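Local coordinates for protein putative uronate isomerase (Thermotoga maritima, PDB 4NAR) that contains a lactate racemase-type N-terminal domain and may interconvert the two stereoisomers of lactate, at residues I188-G193 and Y290-P295. Residues are numbered along the deposited sequence.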
loop_
_atom_site.group_PDB
_atom_site.type_symbol
_atom_site.label_atom_id
_atom_site.label_comp_id
_atom_site.label_asym_id
_atom_site.label_seq_id
_atom_site.Cartn_x
_atom_site.Cartn_y
_atom_site.Cartn_z
ATOM N N ILE A 188 4.121 11.549 -7.425
ATOM C CA ILE A 188 4.139 10.239 -8.077
ATOM C C ILE A 188 5.082 10.116 -9.281
ATOM O O ILE A 188 5.921 9.191 -9.295
ATOM C CB ILE A 188 2.704 9.776 -8.452
ATOM C CG1 ILE A 188 1.908 9.475 -7.177
ATOM C CG2 ILE A 188 2.741 8.579 -9.412
ATOM C CD1 ILE A 188 0.459 9.194 -7.430
ATOM N N PRO A 189 4.964 11.033 -10.279
ATOM C CA PRO A 189 5.813 10.861 -11.475
ATOM C C PRO A 189 7.297 10.668 -11.146
ATOM O O PRO A 189 7.919 9.794 -11.745
ATOM C CB PRO A 189 5.598 12.161 -12.269
ATOM C CG PRO A 189 4.206 12.615 -11.852
ATOM C CD PRO A 189 4.093 12.228 -10.387
ATOM N N LYS A 190 7.845 11.429 -10.196
ATOM C CA LYS A 190 9.247 11.244 -9.807
ATOM C C LYS A 190 9.438 10.062 -8.850
ATOM O O LYS A 190 10.440 9.336 -8.921
ATOM C CB LYS A 190 9.798 12.511 -9.157
ATOM C CG LYS A 190 9.660 13.750 -10.015
ATOM C CD LYS A 190 11.008 14.367 -10.343
ATOM C CE LYS A 190 10.845 15.817 -10.825
ATOM N NZ LYS A 190 11.894 16.195 -11.831
ATOM N N LEU A 191 8.472 9.873 -7.952
ATOM C CA LEU A 191 8.648 8.968 -6.813
ATOM C C LEU A 191 8.410 7.477 -7.119
ATOM O O LEU A 191 9.248 6.621 -6.778
ATOM C CB LEU A 191 7.778 9.425 -5.627
ATOM C CG LEU A 191 8.026 8.746 -4.270
ATOM C CD1 LEU A 191 8.048 9.771 -3.130
ATOM C CD2 LEU A 191 6.980 7.659 -4.001
ATOM N N ILE A 192 7.277 7.160 -7.746
ATOM C CA ILE A 192 6.892 5.755 -7.919
ATOM C C ILE A 192 8.008 4.904 -8.561
ATOM O O ILE A 192 8.696 5.356 -9.490
ATOM C CB ILE A 192 5.558 5.615 -8.697
ATOM C CG1 ILE A 192 4.968 4.213 -8.510
ATOM C CG2 ILE A 192 5.728 5.979 -10.183
ATOM C CD1 ILE A 192 3.472 4.124 -8.855
ATOM N N GLY A 193 8.219 3.698 -8.028
ATOM C CA GLY A 193 9.276 2.827 -8.528
ATOM C C GLY A 193 10.723 3.267 -8.268
ATOM O O GLY A 193 11.632 2.851 -8.989
ATOM N N TYR A 290 -2.483 6.158 -10.456
ATOM C CA TYR A 290 -1.061 6.288 -10.092
ATOM C C TYR A 290 -0.135 5.537 -11.049
ATOM O O TYR A 290 0.952 6.028 -11.379
ATOM C CB TYR A 290 -0.762 5.778 -8.679
ATOM C CG TYR A 290 -1.780 6.127 -7.623
ATOM C CD1 TYR A 290 -2.403 7.374 -7.594
ATOM C CD2 TYR A 290 -2.122 5.203 -6.642
ATOM C CE1 TYR A 290 -3.328 7.682 -6.621
ATOM C CE2 TYR A 290 -3.055 5.503 -5.659
ATOM C CZ TYR A 290 -3.657 6.743 -5.654
ATOM O OH TYR A 290 -4.591 7.038 -4.681
ATOM N N LYS A 291 -0.546 4.341 -11.474
ATOM C CA LYS A 291 0.338 3.497 -12.290
ATOM C C LYS A 291 0.533 4.028 -13.706
ATOM O O LYS A 291 1.376 3.518 -14.451
ATOM C CB LYS A 291 -0.146 2.044 -12.344
ATOM C CG LYS A 291 -0.156 1.345 -10.989
ATOM C CD LYS A 291 1.203 1.423 -10.321
ATOM C CE LYS A 291 1.537 0.123 -9.595
ATOM N NZ LYS A 291 0.693 -0.184 -8.390
ATOM N N LEU A 292 -0.222 5.067 -14.061
ATOM C CA LEU A 292 -0.141 5.638 -15.398
ATOM C C LEU A 292 0.445 7.058 -15.420
ATOM O O LEU A 292 0.321 7.764 -16.422
ATOM C CB LEU A 292 -1.530 5.612 -16.048
ATOM C CG LEU A 292 -2.119 4.195 -16.235
ATOM C CD1 LEU A 292 -3.586 4.219 -16.692
ATOM C CD2 LEU A 292 -1.247 3.348 -17.194
ATOM N N GLN A 293 1.098 7.471 -14.335
ATOM C CA GLN A 293 1.518 8.877 -14.201
ATOM C C GLN A 293 2.993 9.208 -14.454
ATOM O O GLN A 293 3.391 10.370 -14.311
ATOM C CB GLN A 293 1.107 9.439 -12.837
ATOM C CG GLN A 293 -0.389 9.665 -12.691
ATOM C CD GLN A 293 -0.744 10.338 -11.372
ATOM O OE1 GLN A 293 -0.006 11.215 -10.875
ATOM N NE2 GLN A 293 -1.870 9.916 -10.785
ATOM N N ARG A 294 3.811 8.217 -14.807
ATOM C CA ARG A 294 5.131 8.541 -15.337
ATOM C C ARG A 294 5.005 9.494 -16.526
ATOM O O ARG A 294 4.016 9.437 -17.283
ATOM C CB ARG A 294 5.924 7.286 -15.688
ATOM C CG ARG A 294 6.588 6.723 -14.444
ATOM C CD ARG A 294 7.720 5.780 -14.739
ATOM N NE ARG A 294 8.443 5.519 -13.501
ATOM C CZ ARG A 294 9.255 4.485 -13.300
ATOM N NH1 ARG A 294 9.467 3.602 -14.273
ATOM N NH2 ARG A 294 9.847 4.332 -12.116
ATOM N N PRO A 295 5.978 10.409 -16.666
ATOM C CA PRO A 295 5.831 11.432 -17.707
ATOM C C PRO A 295 5.813 10.795 -19.093
ATOM O O PRO A 295 6.618 9.882 -19.362
ATOM C CB PRO A 295 7.074 12.315 -17.523
ATOM C CG PRO A 295 8.042 11.501 -16.735
ATOM C CD PRO A 295 7.216 10.578 -15.880
HETATM O O HOH W 1 8.833 7.449 -11.097
#
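A single-turn helix, residues 188-191, is packed here against a type I beta turn formed by Y290 to Q293, which leads out of helix 287-290 towards strand 298-299. The contact joins the segment just after helix 173-186 to the part of the chain that carries the five-stranded parallel sheet. I192 and I188, one helical turn apart and linked by a hydrogen bond from I192 N to I188 O (2.9 Å), both point their CA-to-CB bonds at the turn. I188 packs on both Y290 and Q293: its CD1 lies 3.4 Å from Y290 CD1 and its CG2 3.9 Å from Q293 CB. I192 covers the start of the turn, with CD1 3.8 Å from K291 CD and 4.0 Å from Y290 O, while L419 of strand 419-422 also touches its side chain. Beside them the ring of P189 rests on the backbone of the turn, CG being 3.4 Å from Q293 O. R294 starts away from the helix, yet its extended side chain runs back along it to the helix end, where I192 leaves helical geometry; NH1 turns to a salt bridge with D421. The guanidinium NH2 donates to I192 O at 3.0 Å, and one water accepts from R294 NE (3.1 Å) while donating to P189 O and I192 O, each at 2.6 Å.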